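Local coordinates for protein 2,3-dihydroxy-2,3-dihydrophenylpropionate dehydrogenase (Pseudomonas sp. MC1, PDB 5XTF) that catalyses the NAD+-dependent oxidation of naphthalene cis-dihydrodiol to 1,2-dihydroxynaphthalene as a short-chain dehydrogenase/reductase, at residues L37-V40 / R41-L45; A61-C64 / N65-D69; D126-F129 / D130-K134; K184-A187 / Y188-A191. One frame throughout, in Å; residues are numbered along the deposited sequence.

Overall arrangement
Each of the four contacts lies along one helix of a Rossmann-fold subunit or at its C-terminal end. Contacts 1 and 2 sit on neighbouring helices, 34-46 and 57-67. They touch through Arg-41 with Glu-66 and through Leu-37 with Leu-63. Contact 1 is partly buried and rich in charge. Contact 2 is a surface helix end with mostly backbone bonds. Contacts 3 and 4, about 21 Å apart between centres, lie on helices 118-150 and 170-190. There both apolar packing and several polar ends, such as Lys-134 and Glu-189, reach the second subunit. Contacts 1, 2 and 3 lie near NAD+-binding residues; contact 4 lies away from them. Contacts 2 and 4 are on opposite sides of the chain centre.

Contact 1: residues L37-V40 / R41-L45; sequences LELV and RSFKL
Arg-41 reaches back over Leu-37 because its CG stands beside its own backbone N, anti to the carbonyl carbon (chi1 -62°), and the chain then runs extended from CG to NE. Leu-37 meets it with CG anti to the backbone N (chi1 168°). The leucine branch lies under one face of the guanidinium, with Leu-37 CG 3.5 Å from that plane and over its centre. Leu-37 CD2 is 3.5 Å from Arg-41 NH2. Glu-38 bends at chi2 and comes to the guanidinium edge. Its OE2 forms a salt bridge with Arg-41 NH1 at 2.7 Å. The N-H points poorly, so the hydrogen bond within this bridge is weak, and the carboxylate and guanidinium planes are 73° apart. The other oxygen, Glu-38 OE1, accepts from a water at 2.7 Å. Ser-42 OG donates to the same water at 2.7 Å, linking positions four apart. On another side of helix 34-46, Leu-39 CB packs on Phe-43 CD1 at 4.3 Å, next to strand 25-28 and helix 248-254. Backbone bonds such as Phe-43 N to Leu-39 O run beneath. Glu-66 of helix 57-67 also bridges to Arg-41 NE. An alanine here in place of Arg-41 would probably uncover the Leu-37 branch and leave Glu-38 and Glu-66 without their shared cation. This second helix of the Rossmann beta-alpha-beta series is thus tied to the first by charge as well as by leucine packing. A cation between two carboxylates would tend to keep all three groups ionised.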
loop_
_atom_site.group_PDB
_atom_site.type_symbol
_atom_site.label_atom_id
_atom_site.label_comp_id
_atom_site.label_asym_id
_atom_site.label_seq_id
_atom_site.Cartn_x
_atom_site.Cartn_y
_atom_site.Cartn_z
ATOM N N LEU B 37 -19.372 17.930 -13.002
ATOM C CA LEU B 37 -20.125 19.180 -13.029
ATOM C C LEU B 37 -19.768 20.059 -11.831
ATOM O O LEU B 37 -19.651 21.284 -11.956
ATOM C CB LEU B 37 -21.618 18.863 -13.067
ATOM C CG LEU B 37 -22.689 19.932 -12.844
ATOM C CD1 LEU B 37 -22.559 21.079 -13.818
ATOM C CD2 LEU B 37 -24.043 19.262 -13.008
ATOM N N GLU B 38 -19.543 19.443 -10.671
ATOM C CA GLU B 38 -19.150 20.231 -9.511
ATOM C C GLU B 38 -17.730 20.760 -9.647
ATOM O O GLU B 38 -17.408 21.810 -9.083
ATOM C CB GLU B 38 -19.297 19.403 -8.242
ATOM C CG GLU B 38 -20.749 19.120 -7.875
ATOM C CD GLU B 38 -21.601 20.397 -7.737
ATOM O OE1 GLU B 38 -21.120 21.426 -7.186
ATOM O OE2 GLU B 38 -22.764 20.359 -8.184
ATOM N N LEU B 39 -16.877 20.064 -10.393
ATOM C CA LEU B 39 -15.547 20.598 -10.656
ATOM C C LEU B 39 -15.628 21.851 -11.521
ATOM O O LEU B 39 -14.910 22.832 -11.278
ATOM C CB LEU B 39 -14.676 19.529 -11.315
ATOM C CG LEU B 39 -14.448 18.287 -10.449
ATOM C CD1 LEU B 39 -13.527 17.286 -11.154
ATOM C CD2 LEU B 39 -13.889 18.701 -9.104
ATOM N N VAL B 40 -16.516 21.844 -12.518
ATOM C CA VAL B 40 -16.764 23.051 -13.302
ATOM C C VAL B 40 -17.185 24.195 -12.396
ATOM O O VAL B 40 -16.596 25.282 -12.416
ATOM C CB VAL B 40 -17.830 22.785 -14.374
ATOM C CG1 VAL B 40 -18.277 24.126 -15.000
ATOM C CG2 VAL B 40 -17.303 21.821 -15.405
ATOM N N ARG B 41 -18.217 23.966 -11.586
ATOM C CA ARG B 41 -18.696 25.014 -10.702
ATOM C C ARG B 41 -17.616 25.439 -9.719
ATOM O O ARG B 41 -17.474 26.630 -9.421
ATOM C CB ARG B 41 -19.947 24.538 -9.974
ATOM C CG ARG B 41 -21.085 24.238 -10.923
ATOM C CD ARG B 41 -22.260 23.574 -10.223
ATOM N NE ARG B 41 -23.344 23.301 -11.164
ATOM C CZ ARG B 41 -24.352 22.463 -10.939
ATOM N NH1 ARG B 41 -24.421 21.794 -9.794
ATOM N NH2 ARG B 41 -25.291 22.281 -11.867
ATOM N N SER B 42 -16.821 24.490 -9.225
ATOM C CA SER B 42 -15.830 24.838 -8.212
ATOM C C SER B 42 -14.661 25.611 -8.807
ATOM O O SER B 42 -14.169 26.571 -8.199
ATOM C CB SER B 42 -15.334 23.578 -7.510
ATOM O OG SER B 42 -16.246 23.222 -6.496
ATOM N N PHE B 43 -14.172 25.188 -9.970
ATOM C CA PHE B 43 -13.024 25.871 -10.550
ATOM C C PHE B 43 -13.433 27.230 -11.104
ATOM O O PHE B 43 -12.688 28.214 -10.977
ATOM C CB PHE B 43 -12.374 24.997 -11.628
ATOM C CG PHE B 43 -11.400 23.968 -11.083
ATOM C CD1 PHE B 43 -11.836 22.703 -10.694
ATOM C CD2 PHE B 43 -10.048 24.263 -10.962
ATOM C CE1 PHE B 43 -10.931 21.739 -10.184
ATOM C CE2 PHE B 43 -9.138 23.298 -10.457
ATOM C CZ PHE B 43 -9.590 22.046 -10.065
ATOM N N LYS B 44 -14.627 27.312 -11.698
ATOM C CA LYS B 44 -15.156 28.616 -12.102
ATOM C C LYS B 44 -15.250 29.553 -10.908
ATOM O O LYS B 44 -14.869 30.724 -10.995
ATOM C CB LYS B 44 -16.530 28.456 -12.749
ATOM C CG LYS B 44 -16.907 29.588 -13.666
ATOM C CD LYS B 44 -16.261 29.408 -15.020
ATOM C CE LYS B 44 -16.539 30.610 -15.899
ATOM N NZ LYS B 44 -15.814 31.811 -15.402
ATOM N N LEU B 45 -15.731 29.048 -9.774
ATOM C CA LEU B 45 -15.860 29.890 -8.593
ATOM C C LEU B 45 -14.497 30.340 -8.067
ATOM O O LEU B 45 -14.365 31.467 -7.577
ATOM C CB LEU B 45 -16.654 29.144 -7.520
ATOM C CG LEU B 45 -17.054 29.906 -6.263
ATOM C CD1 LEU B 45 -17.857 31.152 -6.628
ATOM C CD2 LEU B 45 -17.827 28.977 -5.325
HETATM O O HOH W 1 -18.892 22.797 -6.383
#

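Contact 2: residues A61-C64 / N65-D69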
loop_
_atom_site.group_PDB
_atom_site.type_symbol
_atom_site.label_atom_id
_atom_site.label_comp_id
_atom_site.label_asym_id
_atom_site.label_seq_id
_atom_site.Cartn_x
_atom_site.Cartn_y
_atom_site.Cartn_z
ATOM N N ALA B 61 -26.658 22.045 -22.379
ATOM C CA ALA B 61 -27.644 23.063 -22.033
ATOM C C ALA B 61 -27.639 23.334 -20.537
ATOM O O ALA B 61 -27.827 24.480 -20.102
ATOM C CB ALA B 61 -29.032 22.627 -22.496
ATOM N N LEU B 62 -27.427 22.289 -19.737
ATOM C CA LEU B 62 -27.269 22.478 -18.303
ATOM C C LEU B 62 -26.133 23.453 -18.001
ATOM O O LEU B 62 -26.279 24.346 -17.155
ATOM C CB LEU B 62 -27.031 21.120 -17.651
ATOM C CG LEU B 62 -27.118 20.896 -16.141
ATOM C CD1 LEU B 62 -27.060 19.397 -15.896
ATOM C CD2 LEU B 62 -25.992 21.589 -15.376
ATOM N N LEU B 63 -24.997 23.312 -18.694
ATOM C CA LEU B 63 -23.849 24.172 -18.417
ATOM C C LEU B 63 -24.054 25.585 -18.943
ATOM O O LEU B 63 -23.524 26.538 -18.355
ATOM C CB LEU B 63 -22.573 23.583 -19.022
ATOM C CG LEU B 63 -21.986 22.347 -18.338
ATOM C CD1 LEU B 63 -20.731 21.917 -19.068
ATOM C CD2 LEU B 63 -21.672 22.654 -16.868
ATOM N N CYS B 64 -24.798 25.736 -20.054
ATOM C CA CYS B 64 -25.067 27.058 -20.618
ATOM C C CYS B 64 -26.085 27.829 -19.783
ATOM O O CYS B 64 -25.898 29.022 -19.518
ATOM C CB CYS B 64 -25.549 26.928 -22.062
ATOM S SG CYS B 64 -24.250 26.352 -23.179
ATOM N N ASN B 65 -27.162 27.168 -19.358
ATOM C CA ASN B 65 -28.117 27.820 -18.471
ATOM C C ASN B 65 -27.432 28.449 -17.270
ATOM O O ASN B 65 -27.910 29.453 -16.741
ATOM C CB ASN B 65 -29.160 26.823 -17.973
ATOM C CG ASN B 65 -30.027 26.272 -19.075
ATOM O OD1 ASN B 65 -29.967 26.714 -20.223
ATOM N ND2 ASN B 65 -30.855 25.302 -18.725
ATOM N N GLU B 66 -26.326 27.864 -16.808
ATOM C CA GLU B 66 -25.682 28.402 -15.617
ATOM C C GLU B 66 -24.588 29.398 -15.965
ATOM O O GLU B 66 -24.486 30.445 -15.325
ATOM C CB GLU B 66 -25.113 27.263 -14.751
ATOM C CG GLU B 66 -24.460 27.733 -13.430
ATOM C CD GLU B 66 -24.310 26.614 -12.362
ATOM O OE1 GLU B 66 -24.915 25.518 -12.489
ATOM O OE2 GLU B 66 -23.585 26.851 -11.367
ATOM N N PHE B 67 -23.784 29.115 -16.986
ATOM C CA PHE B 67 -22.585 29.900 -17.234
ATOM C C PHE B 67 -22.618 30.655 -18.547
ATOM O O PHE B 67 -21.610 31.286 -18.899
ATOM C CB PHE B 67 -21.339 29.005 -17.210
ATOM C CG PHE B 67 -21.096 28.348 -15.887
ATOM C CD1 PHE B 67 -20.546 29.064 -14.844
ATOM C CD2 PHE B 67 -21.422 27.023 -15.687
ATOM C CE1 PHE B 67 -20.331 28.474 -13.618
ATOM C CE2 PHE B 67 -21.204 26.424 -14.465
ATOM C CZ PHE B 67 -20.660 27.158 -13.426
ATOM N N LYS B 68 -23.729 30.593 -19.287
ATOM C CA LYS B 68 -23.874 31.303 -20.553
ATOM C C LYS B 68 -22.819 30.848 -21.545
ATOM O O LYS B 68 -22.854 29.713 -22.022
ATOM C CB LYS B 68 -23.792 32.824 -20.341
ATOM C CG LYS B 68 -24.971 33.367 -19.565
ATOM C CD LYS B 68 -24.693 34.714 -18.919
ATOM C CE LYS B 68 -25.849 35.118 -18.002
ATOM N NZ LYS B 68 -25.575 36.367 -17.231
ATOM N N ASP B 69 -21.878 31.732 -21.865
ATOM C CA ASP B 69 -20.822 31.425 -22.823
ATOM C C ASP B 69 -19.435 31.575 -22.226
ATOM O O ASP B 69 -18.450 31.594 -22.979
ATOM C CB ASP B 69 -20.960 32.318 -24.057
ATOM C CG ASP B 69 -21.772 31.665 -25.139
ATOM O OD1 ASP B 69 -21.658 30.422 -25.289
ATOM O OD2 ASP B 69 -22.529 32.389 -25.823
#
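The Phe-67 ring presents an edge to Leu-63, whose carbonyl oxygen lies near the ring plane, with Phe-67 CD2 3.4 Å from Leu-63 O. One face of the ring carries Glu-66 CG, 3.6 Å above the plane and offset toward the rim. Farther round the ring, Phe-67 CE2 meets Leu-63 CD2 at 4.5 Å, a loose apolar touch. This is the C-terminal end of helix 57-67, in the beta-alpha-beta unit that runs from strand 49-54 to strand 72-75 of the Rossmann fold. Leu-63 and Cys-64 look inward to Ile-73 of that last strand. Phe-67 leans on Lys-44 of helix 34-46.

A second flat group sits two residues earlier, on another side of the helix. With its CG beside the backbone N (chi1 -64°), Asn-65 lays its amide against the Ala-61 carbonyl. Ala-61 O stands over the amide face, 3.0 Å from Asn-65 CG. From there ND2 cannot aim an N-H at it; Asn-65 N donates to Ala-61 O instead, at 2.9 Å and nearly straight.

Near the end, Leu-63 O takes Phe-67 N and, weakly, Glu-66 N. The chain leaves the helix at Lys-68, which has a positive phi (60°). The turn still lets Lys-68 N donate to Cys-64 O at 2.7 Å, while Cys-64 SG rests 3.8 Å from Lys-68 O.

Contact 3: residues D126-F129 / D130-K134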
loop_
_atom_site.group_PDB
_atom_site.type_symbol
_atom_site.label_atom_id
_atom_site.label_comp_id
_atom_site.label_asym_id
_atom_site.label_seq_id
_atom_site.Cartn_x
_atom_site.Cartn_y
_atom_site.Cartn_z
ATOM N N ASP B 126 -14.310 -4.302 -22.258
ATOM C CA ASP B 126 -13.897 -3.340 -23.270
ATOM C C ASP B 126 -14.440 -1.954 -22.953
ATOM O O ASP B 126 -13.736 -0.944 -23.112
ATOM C CB ASP B 126 -14.357 -3.819 -24.646
ATOM C CG ASP B 126 -13.723 -5.171 -25.044
ATOM O OD1 ASP B 126 -12.725 -5.585 -24.405
ATOM O OD2 ASP B 126 -14.215 -5.827 -25.994
ATOM N N GLU B 127 -15.677 -1.879 -22.467
ATOM C CA GLU B 127 -16.248 -0.567 -22.203
ATOM C C GLU B 127 -15.610 0.052 -20.963
ATOM O O GLU B 127 -15.308 1.251 -20.943
ATOM C CB GLU B 127 -17.768 -0.677 -22.069
ATOM C CG GLU B 127 -18.528 0.462 -22.726
ATOM C CD GLU B 127 -20.039 0.227 -22.787
ATOM O OE1 GLU B 127 -20.463 -0.919 -23.075
ATOM O OE2 GLU B 127 -20.798 1.200 -22.544
ATOM N N ILE B 128 -15.332 -0.763 -19.944
ATOM C CA ILE B 128 -14.779 -0.227 -18.704
ATOM C C ILE B 128 -13.364 0.283 -18.931
ATOM O O ILE B 128 -13.025 1.412 -18.548
ATOM C CB ILE B 128 -14.835 -1.284 -17.590
ATOM C CG1 ILE B 128 -16.259 -1.380 -17.057
ATOM C CG2 ILE B 128 -13.883 -0.934 -16.458
ATOM C CD1 ILE B 128 -16.707 -2.765 -16.863
ATOM N N PHE B 129 -12.533 -0.509 -19.603
ATOM C CA PHE B 129 -11.142 -0.104 -19.750
ATOM C C PHE B 129 -10.959 0.990 -20.799
ATOM O O PHE B 129 -10.062 1.835 -20.651
ATOM C CB PHE B 129 -10.280 -1.328 -20.037
ATOM C CG PHE B 129 -9.897 -2.072 -18.785
ATOM C CD1 PHE B 129 -10.807 -2.894 -18.147
ATOM C CD2 PHE B 129 -8.635 -1.901 -18.216
ATOM C CE1 PHE B 129 -10.459 -3.551 -16.969
ATOM C CE2 PHE B 129 -8.280 -2.550 -17.039
ATOM C CZ PHE B 129 -9.195 -3.385 -16.421
ATOM N N ASP B 130 -11.807 1.019 -21.838
ATOM C CA ASP B 130 -11.761 2.133 -22.780
ATOM C C ASP B 130 -12.047 3.459 -22.085
ATOM O O ASP B 130 -11.372 4.463 -22.349
ATOM C CB ASP B 130 -12.747 1.912 -23.924
ATOM C CG ASP B 130 -12.226 0.940 -24.948
ATOM O OD1 ASP B 130 -10.988 0.771 -24.993
ATOM O OD2 ASP B 130 -13.042 0.340 -25.693
ATOM N N ILE B 131 -13.022 3.481 -21.180
ATOM C CA ILE B 131 -13.452 4.736 -20.562
ATOM C C ILE B 131 -12.635 5.067 -19.325
ATOM O O ILE B 131 -12.184 6.204 -19.152
ATOM C CB ILE B 131 -14.950 4.674 -20.212
ATOM C CG1 ILE B 131 -15.799 4.599 -21.473
ATOM C CG2 ILE B 131 -15.330 5.884 -19.380
ATOM C CD1 ILE B 131 -17.265 4.336 -21.178
ATOM N N ASN B 132 -12.484 4.104 -18.418
ATOM C CA ASN B 132 -11.838 4.377 -17.140
ATOM C C ASN B 132 -10.322 4.410 -17.228
ATOM O O ASN B 132 -9.693 4.915 -16.300
ATOM C CB ASN B 132 -12.242 3.342 -16.095
ATOM C CG ASN B 132 -13.715 3.367 -15.797
ATOM O OD1 ASN B 132 -14.433 4.287 -16.204
ATOM N ND2 ASN B 132 -14.181 2.370 -15.068
ATOM N N VAL B 133 -9.720 3.909 -18.306
ATOM C CA VAL B 133 -8.266 3.841 -18.392
ATOM C C VAL B 133 -7.754 4.365 -19.723
ATOM O O VAL B 133 -6.973 5.320 -19.755
ATOM C CB VAL B 133 -7.752 2.410 -18.159
ATOM C CG1 VAL B 133 -6.215 2.394 -18.200
ATOM C CG2 VAL B 133 -8.276 1.848 -16.830
ATOM N N LYS B 134 -8.165 3.745 -20.832
ATOM C CA LYS B 134 -7.593 4.126 -22.118
ATOM C C LYS B 134 -7.856 5.599 -22.434
ATOM O O LYS B 134 -6.966 6.311 -22.920
ATOM C CB LYS B 134 -8.132 3.236 -23.238
ATOM C CG LYS B 134 -7.228 3.294 -24.442
ATOM C CD LYS B 134 -7.805 2.622 -25.679
ATOM C CE LYS B 134 -6.790 2.731 -26.824
ATOM N NZ LYS B 134 -7.183 1.968 -28.044
#
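Asp-126 O accepts Asp-130 N at 3.0 Å. The carboxylate of Asp-130 turns its face to the same oxygen without bonding it. Asp-130 CG is 3.0 Å from Asp-126 O, placed there by CG standing beside the backbone N (chi1 -78°). The carboxylate of Asp-126 instead pairs with Lys-134 of the second subunit. The Asp-130 side chain also touches Arg-79. A lysine in place of Asp-130 would take away the carboxylate and is likely to leave Arg-79 facing a like charge. Next, Glu-127 O accepts from Ile-131 N, and Ile-131 CG1 lies 3.4 Å from Glu-127 O. Ile-128 O takes Asn-132 N at 2.7 Å, with the donor almost in line with the carbonyl. The methyl Ile-128 CG2 touches Asn-132 ND2 at 3.6 Å. The Asn-132 amide is fixed from outside: Ile-107 N donates to its OD1, and ND2 bonds Ser-175 OG. Phe-129 lies alongside Val-133, its CD2 4.0 Å from Val-133 CG2, and packs on Val-133 of the second subunit. Its O receives Lys-134 N at 2.7 Å in a nearly straight bond, and only a weak one from Val-133 N. That five-residue step is a pi-type turn, and it contains Asn-132. The place of Asn-132, beside the NAD+-binding Lys-176, is consistent with the asparagine of the Asn-Ser-Tyr-Lys tetrad of classical short-chain dehydrogenases.

Contact 4: residues K184-A187 / Y188-A191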
loop_
_atom_site.group_PDB
_atom_site.type_symbol
_atom_site.label_atom_id
_atom_site.label_comp_id
_atom_site.label_asym_id
_atom_site.label_seq_id
_atom_site.Cartn_x
_atom_site.Cartn_y
_atom_site.Cartn_z
ATOM N N LYS B 184 1.339 6.808 -10.742
ATOM C CA LYS B 184 2.724 6.649 -10.316
ATOM C C LYS B 184 3.683 6.709 -11.495
ATOM O O LYS B 184 4.745 7.336 -11.399
ATOM C CB LYS B 184 2.899 5.336 -9.563
ATOM C CG LYS B 184 1.942 5.142 -8.410
ATOM C CD LYS B 184 2.483 4.053 -7.478
ATOM C CE LYS B 184 1.380 3.220 -6.833
ATOM N NZ LYS B 184 1.971 1.935 -6.344
ATOM N N ALA B 185 3.344 6.044 -12.612
ATOM C CA ALA B 185 4.263 5.987 -13.747
ATOM C C ALA B 185 4.385 7.338 -14.441
ATOM O O ALA B 185 5.493 7.772 -14.784
ATOM C CB ALA B 185 3.804 4.921 -14.742
ATOM N N LEU B 186 3.263 8.018 -14.662
ATOM C CA LEU B 186 3.321 9.306 -15.341
ATOM C C LEU B 186 3.967 10.377 -14.469
ATOM O O LEU B 186 4.725 11.208 -14.971
ATOM C CB LEU B 186 1.921 9.718 -15.780
ATOM C CG LEU B 186 1.384 8.785 -16.852
ATOM C CD1 LEU B 186 -0.015 9.203 -17.237
ATOM C CD2 LEU B 186 2.327 8.775 -18.056
ATOM N N ALA B 187 3.704 10.373 -13.161
ATOM C CA ALA B 187 4.339 11.372 -12.307
ATOM C C ALA B 187 5.844 11.212 -12.325
ATOM O O ALA B 187 6.585 12.201 -12.390
ATOM C CB ALA B 187 3.822 11.272 -10.874
ATOM N N TYR B 188 6.313 9.968 -12.283
ATOM C CA TYR B 188 7.744 9.718 -12.381
ATOM C C TYR B 188 8.280 10.140 -13.738
ATOM O O TYR B 188 9.331 10.784 -13.822
ATOM C CB TYR B 188 8.044 8.239 -12.119
ATOM C CG TYR B 188 9.521 7.962 -11.990
ATOM C CD1 TYR B 188 10.226 8.361 -10.857
ATOM C CD2 TYR B 188 10.218 7.320 -13.002
ATOM C CE1 TYR B 188 11.578 8.119 -10.734
ATOM C CE2 TYR B 188 11.572 7.065 -12.886
ATOM C CZ TYR B 188 12.244 7.466 -11.753
ATOM O OH TYR B 188 13.591 7.219 -11.631
ATOM N N GLU B 189 7.558 9.811 -14.808
ATOM C CA GLU B 189 8.064 10.062 -16.155
ATOM C C GLU B 189 8.072 11.550 -16.505
ATOM O O GLU B 189 8.989 12.020 -17.182
ATOM C CB GLU B 189 7.231 9.288 -17.173
ATOM C CG GLU B 189 7.663 9.546 -18.601
ATOM C CD GLU B 189 6.874 8.744 -19.616
ATOM O OE1 GLU B 189 6.312 7.674 -19.261
ATOM O OE2 GLU B 189 6.813 9.201 -20.780
ATOM N N LEU B 190 7.063 12.306 -16.066
ATOM C CA LEU B 190 6.897 13.693 -16.490
ATOM C C LEU B 190 7.554 14.704 -15.562
ATOM O O LEU B 190 7.635 15.881 -15.919
ATOM C CB LEU B 190 5.410 14.020 -16.623
ATOM C CG LEU B 190 4.700 13.091 -17.614
ATOM C CD1 LEU B 190 3.197 13.244 -17.508
ATOM C CD2 LEU B 190 5.187 13.308 -19.055
ATOM N N ALA B 191 8.025 14.288 -14.394
ATOM C CA ALA B 191 8.744 15.189 -13.507
ATOM C C ALA B 191 10.060 15.582 -14.168
ATOM O O ALA B 191 10.629 14.798 -14.914
ATOM C CB ALA B 191 8.990 14.534 -12.162
#
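Leu-186 and Leu-190 meet on a buried side of the last turns of helix 170-190, facing helix 118-150 and the second subunit. This is the crossover helix of the beta-alpha-beta unit between strands 153-157 and 195-201 of the Rossmann fold. Leu-190 CD1 comes to Leu-186 CB at 4.1 Å. The contact follows from Leu-190 CG lying beside its own backbone N (chi1 -58°), which turns the branch back along the helix. Leu-190 CG then sits 3.2 Å from Leu-186 O, the same oxygen that accepts Leu-190 N at 2.8 Å. Both leucines pack on helix 118-150, at Ile-140 and Leu-144.

Tyr-188 and Glu-189 are set differently. Each has CG anti to the backbone N, which sends the chain outward from the helix. Within the helix, Tyr-188 rests on Lys-184 through its root, with Tyr-188 CB 3.5 Å from Lys-184 O. Glu-189 CB lies 3.3 Å from Ala-185 O. Their ends serve the tetramer: Tyr-188 OH bonds Arg-277 of the second subunit, and Glu-189 OE2 accepts from the backbone N of Ile-114 there.

Ala-187, with only a methyl to place, fits against Val-196 and against Leu-275 of the third subunit. The helix runs out at Ala-191. Its N still donates to Ala-187 O at 3.2 Å, but from above the carbonyl plane, 35° out of it.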